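Local coordinates for protein MNMC2 (Aquifex aeolicus, PDB 3VYW) that methylates the wobble uridine of tRNA with S-adenosylmethionine as methyl donor, probably as the last step toward 5-methylaminomethyl-2-thiouridine, and works without a fused oxidase domain, at residues F191-S196 against V223-S228; F240-S245 against K253-S258; N9-Y14 against V29-F34. All blocks are in the same frame, centred on the assembly; numbering follows the deposited sequence.

Contact 1: residues F191-S196 against V223-S228; sequences FHDAFS and VSYSSS. With SAM (S-adenosylmethionine), chain E.
Two parallel neighbours of the Rossmann-like methyltransferase sheet, strands 187-192 and 220-224, meet here at their C-terminal ends, where the chain past the first strand lines the S-adenosylmethionine pocket. Phe-191 pairs with Val-223, and the N-H of His-192 reaches Val-223 O almost along its C=O axis (N to O 2.9 Å). On the face shared by that pair, Val-223 CG2 meets the edge of the Phe-191 ring at CD2 (3.5 Å). From the last strand residues onward side chains take over. Ser-224 OG, anti to its backbone N, donates to His-192 O and accepts from Ser-226 N, closing an ST turn. Tyr-225, its CG in the crowded position (chi1 68°), lies across the gap: OH donates to Ala-194 O at 2.8 Å, from above the carbonyl plane, and Asp-193 OD1 sits at the ring edge. The other carboxylate oxygen, Asp-193 OD2, accepts from the SAM amino N at 3.0 Å. Phe-195 turns one ring face to the ligand, with CE1 3.3 Å from SAM C5' and SD above the rim. An alanine at Phe-195 would remove this ring and would probably leave the sulfonium side of the ligand less firmly packed. Strand 97-103 flanks Phe-191 and Asp-193 through backbone bonds, helix 74-86 packs on Val-223, and helix 206-213 on His-192.

Contact 2: residues F240-S245 against K253-S258; sequences FKVGSS and KGTVAS
Residues 240-245 and 253-258 form the antiparallel beta hairpin that ends the mixed sheet, the two strands running at 144° to each other. Lys-253, first in the segment, has its CB 3.1 Å from Ser-245 O; the chain bends at chi3 (98°) and carries its amino end past Ser-244 CB, toward long, weak ion pairs with Glu-267 and Glu-270. Gly-254 and Ser-245 make a hydrogen-bonded pair whose two bonds differ: Gly-254 N meets Ser-245 O in the carbonyl plane at 2.7 Å, whereas Ser-245 N approaches Gly-254 O from well above its plane. The hydroxyl of Ser-245, in the crowded position, lies against Gly-254 CA (3.4 Å from OG), where a side chain on the glycine would collide with it. Thr-255, opposite Ser-244, puts CG2 3.8 Å from Val-242 CG1, while its OG1 bonds to Ser-226 O and Arg-232. Val-256 pairs with Gly-243 through two 2.8 Å bonds, from Val-256 N to Gly-243 O and from Gly-243 N to Val-256 O; its CG2 rests on Ser-245 CB. Ala-257, in a non-hydrogen-bonded pair with Val-242, turns CB to Phe-240 CD2 (3.9 Å). Ser-258 closes the ladder: its O takes a nearly straight bond from Lys-241 N (174°), its CA lies at the edge of the Phe-240 ring, and its OG bonds to Ala-261 N and Gly-220 O. Helix 229-237 covers the Val-242 face through Arg-232, Leu-235 and Leu-236, strand 220-224 flanks 253-258 on its other side, and 241-246 is the outermost strand of the sheet.

Contact 3: residues N9-Y14 against V29-F34; sequences NYLESY and VILREF
A helical hairpin near the N-terminus, helix 3-18 followed by helix 24-37, is held here by apolar side chains, with the short segments crossing at 137° and their axes 10.8 Å apart. Leu-11 carries the contact. Its CG stands anti to the backbone N (chi1 170°), which sends the side chain toward the second helix, where the two methyls part: CD2 runs obliquely across Leu-31, 3.9 Å from its CD1 and equally close to its CB, while CD1 faces Ile-30 CG2 at 4.2 Å. Phe-34, also anti at chi1, reaches back toward the first helix and brings the CD2-CE2 side of its ring against Leu-11 CB. Thus Leu-11 is met by residues on successive turns of helix 24-37, and Phe-27, one turn earlier, touches it too. The tip of Phe-34 extends past Leu-11 to Tyr-10, one residue back on the first helix, whose ring is a looser neighbour. Helix 292-303 covers this end of the pair, with Ile-297 on Phe-34 and Leu-293 on Tyr-10, so that three helices pack together. The Tyr-10 hydroxyl bonds weakly to Glu-291. The closest approach of the two aromatic rings is Tyr-10 CD2 to Phe-34 CZ, 4.4 Å.

Contacts 1 and 2 belong to one sheet, with strand 220-224 of contact 1 beside strand 253-258 of contact 2; their centres lie 11 Å apart. Two probable hydrogen bonds join them, Thr-255 N to Ser-224 O (3.0 Å) and Thr-255 OG1 to Ser-226 O (2.9 Å). Contact 1 borders the S-adenosylmethionine directly, whereas in contact 2 Gly-254 is about 14 Å from the ligand between nearest atoms, further toward the sheet edge. Contact 3 stands apart in the N-terminal helices, its centre about 26 Å from that of contact 1 and 32 Å from that of contact 2, and the side chain of Tyr-10 is about 14 Å from the ligand, again between nearest atoms.

Contact 1: residues F191-S196 against V223-S228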
loop_
_atom_site.group_PDB
_atom_site.type_symbol
_atom_site.label_atom_id
_atom_site.label_comp_id
_atom_site.label_asym_id
_atom_site.label_seq_id
_atom_site.Cartn_x
_atom_site.Cartn_y
_atom_site.Cartn_z
ATOM N N PHE A 191 6.417 -1.038 -4.488
ATOM C CA PHE A 191 6.257 -0.199 -3.340
ATOM C C PHE A 191 4.795 -0.167 -3.069
ATOM O O PHE A 191 4.083 0.470 -3.754
ATOM C CB PHE A 191 6.680 1.213 -3.662
ATOM C CG PHE A 191 8.142 1.404 -3.791
ATOM C CD1 PHE A 191 8.625 2.497 -4.451
ATOM C CD2 PHE A 191 9.024 0.514 -3.268
ATOM C CE1 PHE A 191 9.957 2.690 -4.586
ATOM C CE2 PHE A 191 10.356 0.709 -3.388
ATOM C CZ PHE A 191 10.824 1.792 -4.050
ATOM N N HIS A 192 4.343 -0.867 -2.065
ATOM C CA HIS A 192 2.953 -0.974 -1.868
ATOM C C HIS A 192 2.502 -0.047 -0.825
ATOM O O HIS A 192 2.516 -0.366 0.324
ATOM C CB HIS A 192 2.677 -2.385 -1.455
ATOM C CG HIS A 192 1.268 -2.796 -1.640
ATOM N ND1 HIS A 192 0.917 -3.710 -2.479
ATOM C CD2 HIS A 192 0.132 -2.367 -1.047
ATOM C CE1 HIS A 192 -0.377 -3.864 -2.448
ATOM N NE2 HIS A 192 -0.922 -3.088 -1.581
ATOM N N ASP A 193 2.042 1.109 -1.229
ATOM C CA ASP A 193 1.802 2.173 -0.301
ATOM C C ASP A 193 0.425 2.732 -0.413
ATOM O O ASP A 193 0.233 3.807 -0.883
ATOM C CB ASP A 193 2.791 3.274 -0.554
ATOM C CG ASP A 193 2.935 4.176 0.593
ATOM O OD1 ASP A 193 2.485 3.832 1.662
ATOM O OD2 ASP A 193 3.491 5.239 0.433
ATOM N N ALA A 194 -0.535 1.956 0.022
ATOM C CA ALA A 194 -1.887 2.376 0.134
ATOM C C ALA A 194 -2.125 2.883 1.528
ATOM O O ALA A 194 -1.271 2.818 2.357
ATOM C CB ALA A 194 -2.806 1.244 -0.191
ATOM N N PHE A 195 -3.299 3.401 1.766
ATOM C CA PHE A 195 -3.713 3.779 3.085
ATOM C C PHE A 195 -3.993 2.481 3.775
ATOM O O PHE A 195 -4.048 1.475 3.166
ATOM C CB PHE A 195 -4.928 4.695 3.068
ATOM C CG PHE A 195 -4.634 6.069 2.613
ATOM C CD1 PHE A 195 -5.028 6.485 1.392
ATOM C CD2 PHE A 195 -3.948 6.921 3.396
ATOM C CE1 PHE A 195 -4.742 7.727 0.955
ATOM C CE2 PHE A 195 -3.652 8.170 2.971
ATOM C CZ PHE A 195 -4.052 8.577 1.746
ATOM N N SER A 196 -4.176 2.516 5.063
ATOM C CA SER A 196 -4.098 1.354 5.893
ATOM C C SER A 196 -5.193 0.375 5.542
ATOM O O SER A 196 -6.177 0.749 4.998
ATOM C CB SER A 196 -4.100 1.790 7.338
ATOM O OG SER A 196 -5.053 1.120 8.065
ATOM N N VAL A 223 7.452 -4.304 -0.690
ATOM C CA VAL A 223 7.628 -3.577 0.539
ATOM C C VAL A 223 6.452 -2.712 0.958
ATOM O O VAL A 223 5.798 -2.116 0.155
ATOM C CB VAL A 223 8.902 -2.730 0.521
ATOM C CG1 VAL A 223 10.106 -3.597 0.421
ATOM C CG2 VAL A 223 8.890 -1.743 -0.601
ATOM N N SER A 224 6.192 -2.671 2.242
ATOM C CA SER A 224 5.205 -1.789 2.766
ATOM C C SER A 224 5.534 -1.408 4.177
ATOM O O SER A 224 6.216 -2.106 4.854
ATOM C CB SER A 224 3.839 -2.433 2.689
ATOM O OG SER A 224 2.872 -1.588 3.194
ATOM N N TYR A 225 5.030 -0.279 4.610
ATOM C CA TYR A 225 5.074 0.139 5.981
ATOM C C TYR A 225 4.235 -0.745 6.874
ATOM O O TYR A 225 4.450 -0.817 8.032
ATOM C CB TYR A 225 4.642 1.587 6.106
ATOM C CG TYR A 225 3.213 1.749 5.808
ATOM C CD1 TYR A 225 2.275 1.586 6.767
ATOM C CD2 TYR A 225 2.798 1.993 4.546
ATOM C CE1 TYR A 225 0.965 1.692 6.485
ATOM C CE2 TYR A 225 1.491 2.096 4.256
ATOM C CZ TYR A 225 0.583 1.949 5.239
ATOM O OH TYR A 225 -0.721 2.049 4.953
ATOM N N SER A 226 3.233 -1.374 6.309
ATOM C CA SER A 226 2.289 -2.191 7.038
ATOM C C SER A 226 2.775 -3.554 7.508
ATOM O O SER A 226 3.487 -4.209 6.836
ATOM C CB SER A 226 1.022 -2.313 6.212
ATOM O OG SER A 226 0.183 -3.329 6.623
ATOM N N SER A 227 2.366 -3.938 8.699
ATOM C CA SER A 227 2.588 -5.254 9.198
ATOM C C SER A 227 1.296 -5.933 9.497
ATOM O O SER A 227 1.230 -6.705 10.379
ATOM C CB SER A 227 3.467 -5.240 10.423
ATOM O OG SER A 227 3.252 -4.094 11.163
ATOM N N SER A 228 0.269 -5.648 8.739
ATOM C CA SER A 228 -1.035 -6.219 8.971
ATOM C C SER A 228 -1.028 -7.726 8.916
ATOM O O SER A 228 -0.501 -8.311 8.037
ATOM C CB SER A 228 -1.978 -5.704 7.908
ATOM O OG SER A 228 -3.103 -6.492 7.718
HETATM N N SAM E . 2.887 6.693 -2.090
HETATM C CA SAM E . 2.513 8.027 -1.806
HETATM C C SAM E . 3.799 8.739 -1.650
HETATM O O SAM E . 3.883 9.941 -1.590
HETATM O OXT SAM E . 4.800 8.085 -1.630
HETATM C CB SAM E . 1.573 7.933 -0.625
HETATM C CG SAM E . 0.210 7.494 -1.174
HETATM S SD SAM E . -1.015 7.281 -0.101
HETATM C CE SAM E . -0.470 6.370 1.133
HETATM C "C5'" SAM E . -2.264 6.423 -0.774
HETATM C "C4'" SAM E . -2.572 6.696 -2.252
HETATM O "O4'" SAM E . -3.273 5.596 -2.799
HETATM C "C3'" SAM E . -3.477 7.885 -2.496
HETATM O "O3'" SAM E . -3.016 8.612 -3.613
HETATM C "C2'" SAM E . -4.803 7.272 -2.852
HETATM O "O2'" SAM E . -5.524 8.116 -3.707
HETATM C "C1'" SAM E . -4.386 6.024 -3.556
HETATM N N9 SAM E . -5.441 4.994 -3.677
HETATM C C8 SAM E . -6.246 4.545 -2.745
HETATM N N7 SAM E . -7.056 3.609 -3.198
HETATM C C5 SAM E . -6.785 3.438 -4.458
HETATM C C6 SAM E . -7.278 2.591 -5.535
HETATM N N6 SAM E . -8.254 1.719 -5.359
HETATM N N1 SAM E . -6.726 2.717 -6.708
HETATM C C2 SAM E . -5.756 3.556 -6.923
HETATM N N3 SAM E . -5.281 4.346 -6.008
HETATM C C4 SAM E . -5.734 4.349 -4.772
#

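Contact 2: residues F240-S245 against K253-S258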
loop_
_atom_site.group_PDB
_atom_site.type_symbol
_atom_site.label_atom_id
_atom_site.label_comp_id
_atom_site.label_asym_id
_atom_site.label_seq_id
_atom_site.Cartn_x
_atom_site.Cartn_y
_atom_site.Cartn_z
ATOM N N PHE A 240 4.878 -15.901 -1.052
ATOM C CA PHE A 240 5.960 -15.040 -0.667
ATOM C C PHE A 240 6.586 -15.484 0.616
ATOM O O PHE A 240 5.972 -16.115 1.406
ATOM C CB PHE A 240 5.470 -13.622 -0.493
ATOM C CG PHE A 240 5.063 -12.968 -1.748
ATOM C CD1 PHE A 240 3.786 -13.037 -2.162
ATOM C CD2 PHE A 240 5.951 -12.257 -2.489
ATOM C CE1 PHE A 240 3.399 -12.434 -3.306
ATOM C CE2 PHE A 240 5.574 -11.656 -3.644
ATOM C CZ PHE A 240 4.290 -11.739 -4.049
ATOM N N LYS A 241 7.837 -15.124 0.792
ATOM C CA LYS A 241 8.536 -15.252 2.029
ATOM C C LYS A 241 8.289 -13.930 2.661
ATOM O O LYS A 241 8.402 -12.939 2.035
ATOM C CB LYS A 241 10.021 -15.406 1.783
ATOM C CG LYS A 241 10.441 -16.690 1.107
ATOM C CD LYS A 241 11.784 -16.510 0.420
ATOM C CE LYS A 241 12.597 -17.773 0.488
ATOM N NZ LYS A 241 14.042 -17.551 0.728
ATOM N N VAL A 242 7.906 -13.919 3.908
ATOM C CA VAL A 242 7.501 -12.707 4.543
ATOM C C VAL A 242 8.389 -12.378 5.708
ATOM O O VAL A 242 8.633 -13.185 6.536
ATOM C CB VAL A 242 6.050 -12.819 4.992
ATOM C CG1 VAL A 242 5.540 -11.506 5.495
ATOM C CG2 VAL A 242 5.202 -13.332 3.871
ATOM N N GLY A 243 8.865 -11.162 5.743
ATOM C CA GLY A 243 9.821 -10.715 6.706
ATOM C C GLY A 243 9.559 -9.322 7.164
ATOM O O GLY A 243 8.669 -8.676 6.694
ATOM N N SER A 244 10.382 -8.845 8.058
ATOM C CA SER A 244 10.192 -7.551 8.640
ATOM C C SER A 244 11.321 -6.551 8.501
ATOM O O SER A 244 12.465 -6.863 8.571
ATOM C CB SER A 244 9.853 -7.704 10.101
ATOM O OG SER A 244 8.516 -8.057 10.258
ATOM N N SER A 245 10.943 -5.302 8.386
ATOM C CA SER A 245 11.863 -4.191 8.441
ATOM C C SER A 245 11.553 -3.312 9.638
ATOM O O SER A 245 10.420 -3.110 9.959
ATOM C CB SER A 245 11.751 -3.364 7.180
ATOM O OG SER A 245 10.416 -3.101 6.841
ATOM N N LYS A 253 7.138 -2.084 12.734
ATOM C CA LYS A 253 7.925 -2.670 11.684
ATOM C C LYS A 253 7.122 -2.783 10.432
ATOM O O LYS A 253 5.935 -2.766 10.478
ATOM C CB LYS A 253 8.362 -4.059 12.079
ATOM C CG LYS A 253 8.924 -4.162 13.461
ATOM C CD LYS A 253 9.264 -5.596 13.784
ATOM C CE LYS A 253 10.738 -5.868 13.576
ATOM N NZ LYS A 253 11.067 -7.304 13.743
ATOM N N GLY A 254 7.810 -2.882 9.316
ATOM C CA GLY A 254 7.227 -3.055 8.019
ATOM C C GLY A 254 7.302 -4.456 7.514
ATOM O O GLY A 254 7.714 -5.318 8.193
ATOM N N THR A 255 6.889 -4.665 6.293
ATOM C CA THR A 255 6.915 -5.973 5.744
ATOM C C THR A 255 7.735 -6.016 4.506
ATOM O O THR A 255 7.696 -5.142 3.716
ATOM C CB THR A 255 5.509 -6.503 5.504
ATOM O OG1 THR A 255 4.902 -6.727 6.746
ATOM C CG2 THR A 255 5.564 -7.804 4.870
ATOM N N VAL A 256 8.527 -7.058 4.390
ATOM C CA VAL A 256 9.332 -7.295 3.227
ATOM C C VAL A 256 9.016 -8.655 2.694
ATOM O O VAL A 256 8.989 -9.594 3.418
ATOM C CB VAL A 256 10.799 -7.246 3.564
ATOM C CG1 VAL A 256 11.604 -7.018 2.326
ATOM C CG2 VAL A 256 11.078 -6.156 4.558
ATOM N N ALA A 257 8.734 -8.743 1.413
ATOM C CA ALA A 257 8.356 -9.991 0.812
ATOM C C ALA A 257 9.112 -10.292 -0.460
ATOM O O ALA A 257 9.469 -9.430 -1.194
ATOM C CB ALA A 257 6.874 -10.016 0.560
ATOM N N SER A 258 9.386 -11.549 -0.694
ATOM C CA SER A 258 9.890 -11.962 -1.965
ATOM C C SER A 258 9.464 -13.364 -2.223
ATOM O O SER A 258 9.355 -14.137 -1.331
ATOM C CB SER A 258 11.393 -11.864 -1.985
ATOM O OG SER A 258 11.889 -12.378 -3.177
#

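Contact 3: residues N9-Y14 against V29-F34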
loop_
_atom_site.group_PDB
_atom_site.type_symbol
_atom_site.label_atom_id
_atom_site.label_comp_id
_atom_site.label_asym_id
_atom_site.label_seq_id
_atom_site.Cartn_x
_atom_site.Cartn_y
_atom_site.Cartn_z
ATOM N N ASN A 9 -26.309 1.942 8.692
ATOM C CA ASN A 9 -27.257 1.705 7.656
ATOM C C ASN A 9 -26.645 0.871 6.594
ATOM O O ASN A 9 -27.262 0.010 6.053
ATOM C CB ASN A 9 -27.695 3.025 7.048
ATOM C CG ASN A 9 -28.748 3.711 7.847
ATOM O OD1 ASN A 9 -29.282 3.168 8.784
ATOM N ND2 ASN A 9 -29.048 4.915 7.475
ATOM N N TYR A 10 -25.415 1.176 6.268
ATOM C CA TYR A 10 -24.721 0.510 5.221
ATOM C C TYR A 10 -24.555 -0.924 5.569
ATOM O O TYR A 10 -24.734 -1.773 4.757
ATOM C CB TYR A 10 -23.372 1.160 5.056
ATOM C CG TYR A 10 -22.589 0.669 3.902
ATOM C CD1 TYR A 10 -22.463 1.414 2.785
ATOM C CD2 TYR A 10 -21.962 -0.522 3.947
ATOM C CE1 TYR A 10 -21.744 0.973 1.732
ATOM C CE2 TYR A 10 -21.255 -0.977 2.890
ATOM C CZ TYR A 10 -21.157 -0.212 1.788
ATOM O OH TYR A 10 -20.447 -0.629 0.735
ATOM N N LEU A 11 -24.181 -1.187 6.798
ATOM C CA LEU A 11 -24.020 -2.523 7.255
ATOM C C LEU A 11 -25.295 -3.285 7.262
ATOM O O LEU A 11 -25.345 -4.402 6.849
ATOM C CB LEU A 11 -23.482 -2.521 8.662
ATOM C CG LEU A 11 -23.527 -3.885 9.283
ATOM C CD1 LEU A 11 -22.476 -4.745 8.660
ATOM C CD2 LEU A 11 -23.348 -3.813 10.755
ATOM N N GLU A 12 -26.339 -2.681 7.776
ATOM C CA GLU A 12 -27.603 -3.349 7.835
ATOM C C GLU A 12 -28.027 -3.624 6.439
ATOM O O GLU A 12 -28.527 -4.650 6.121
ATOM C CB GLU A 12 -28.623 -2.467 8.503
ATOM C CG GLU A 12 -28.674 -2.613 10.001
ATOM C CD GLU A 12 -29.504 -1.555 10.651
ATOM O OE1 GLU A 12 -29.958 -1.766 11.770
ATOM O OE2 GLU A 12 -29.715 -0.507 10.035
ATOM N N SER A 13 -27.818 -2.671 5.586
ATOM C CA SER A 13 -28.223 -2.840 4.247
ATOM C C SER A 13 -27.486 -3.962 3.565
ATOM O O SER A 13 -28.080 -4.728 2.854
ATOM C CB SER A 13 -28.049 -1.530 3.527
ATOM O OG SER A 13 -27.841 -1.728 2.177
ATOM N N TYR A 14 -26.185 -4.044 3.758
ATOM C CA TYR A 14 -25.375 -5.080 3.144
ATOM C C TYR A 14 -25.688 -6.456 3.632
ATOM O O TYR A 14 -25.644 -7.387 2.898
ATOM C CB TYR A 14 -23.905 -4.786 3.319
ATOM C CG TYR A 14 -22.962 -5.820 2.777
ATOM C CD1 TYR A 14 -22.795 -5.993 1.437
ATOM C CD2 TYR A 14 -22.205 -6.597 3.618
ATOM C CE1 TYR A 14 -21.926 -6.918 0.947
ATOM C CE2 TYR A 14 -21.340 -7.516 3.124
ATOM C CZ TYR A 14 -21.213 -7.662 1.786
ATOM O OH TYR A 14 -20.353 -8.564 1.293
ATOM N N VAL A 29 -21.394 -7.035 17.707
ATOM C CA VAL A 29 -19.977 -7.047 17.569
ATOM C C VAL A 29 -19.471 -6.608 16.224
ATOM O O VAL A 29 -18.558 -5.848 16.159
ATOM C CB VAL A 29 -19.426 -8.415 17.885
ATOM C CG1 VAL A 29 -18.005 -8.510 17.442
ATOM C CG2 VAL A 29 -19.509 -8.665 19.354
ATOM N N ILE A 30 -20.072 -7.056 15.152
ATOM C CA ILE A 30 -19.656 -6.611 13.860
ATOM C C ILE A 30 -19.840 -5.141 13.726
ATOM O O ILE A 30 -19.004 -4.481 13.224
ATOM C CB ILE A 30 -20.497 -7.226 12.750
ATOM C CG1 ILE A 30 -20.486 -8.734 12.809
ATOM C CG2 ILE A 30 -20.008 -6.771 11.404
ATOM C CD1 ILE A 30 -19.122 -9.334 12.713
ATOM N N LEU A 31 -20.958 -4.623 14.163
ATOM C CA LEU A 31 -21.186 -3.208 14.057
ATOM C C LEU A 31 -20.207 -2.407 14.858
ATOM O O LEU A 31 -19.718 -1.417 14.411
ATOM C CB LEU A 31 -22.599 -2.848 14.469
ATOM C CG LEU A 31 -22.970 -1.381 14.492
ATOM C CD1 LEU A 31 -22.915 -0.755 13.137
ATOM C CD2 LEU A 31 -24.351 -1.240 15.032
ATOM N N ARG A 32 -19.900 -2.864 16.044
ATOM C CA ARG A 32 -18.987 -2.157 16.864
ATOM C C ARG A 32 -17.615 -2.058 16.250
ATOM O O ARG A 32 -17.051 -1.009 16.219
ATOM C CB ARG A 32 -18.898 -2.876 18.170
ATOM C CG ARG A 32 -18.042 -2.191 19.177
ATOM C CD ARG A 32 -18.011 -2.982 20.444
ATOM N NE ARG A 32 -17.137 -4.126 20.326
ATOM C CZ ARG A 32 -17.404 -5.315 20.821
ATOM N NH1 ARG A 32 -18.529 -5.525 21.458
ATOM N NH2 ARG A 32 -16.545 -6.283 20.672
ATOM N N GLU A 33 -17.082 -3.151 15.758
ATOM C CA GLU A 33 -15.846 -3.124 15.025
ATOM C C GLU A 33 -15.904 -2.365 13.703
ATOM O O GLU A 33 -14.988 -1.700 13.345
ATOM C CB GLU A 33 -15.272 -4.520 14.859
ATOM C CG GLU A 33 -15.093 -5.264 16.147
ATOM C CD GLU A 33 -14.372 -4.481 17.216
ATOM O OE1 GLU A 33 -13.416 -3.783 16.926
ATOM O OE2 GLU A 33 -14.762 -4.570 18.367
ATOM N N PHE A 34 -16.990 -2.467 12.976
ATOM C CA PHE A 34 -17.111 -1.768 11.730
ATOM C C PHE A 34 -17.052 -0.289 11.979
ATOM O O PHE A 34 -16.422 0.422 11.277
ATOM C CB PHE A 34 -18.417 -2.160 11.054
ATOM C CG PHE A 34 -18.596 -1.626 9.681
ATOM C CD1 PHE A 34 -17.611 -1.740 8.750
ATOM C CD2 PHE A 34 -19.781 -1.042 9.313
ATOM C CE1 PHE A 34 -17.789 -1.275 7.478
ATOM C CE2 PHE A 34 -19.966 -0.584 8.046
ATOM C CZ PHE A 34 -18.968 -0.690 7.123
#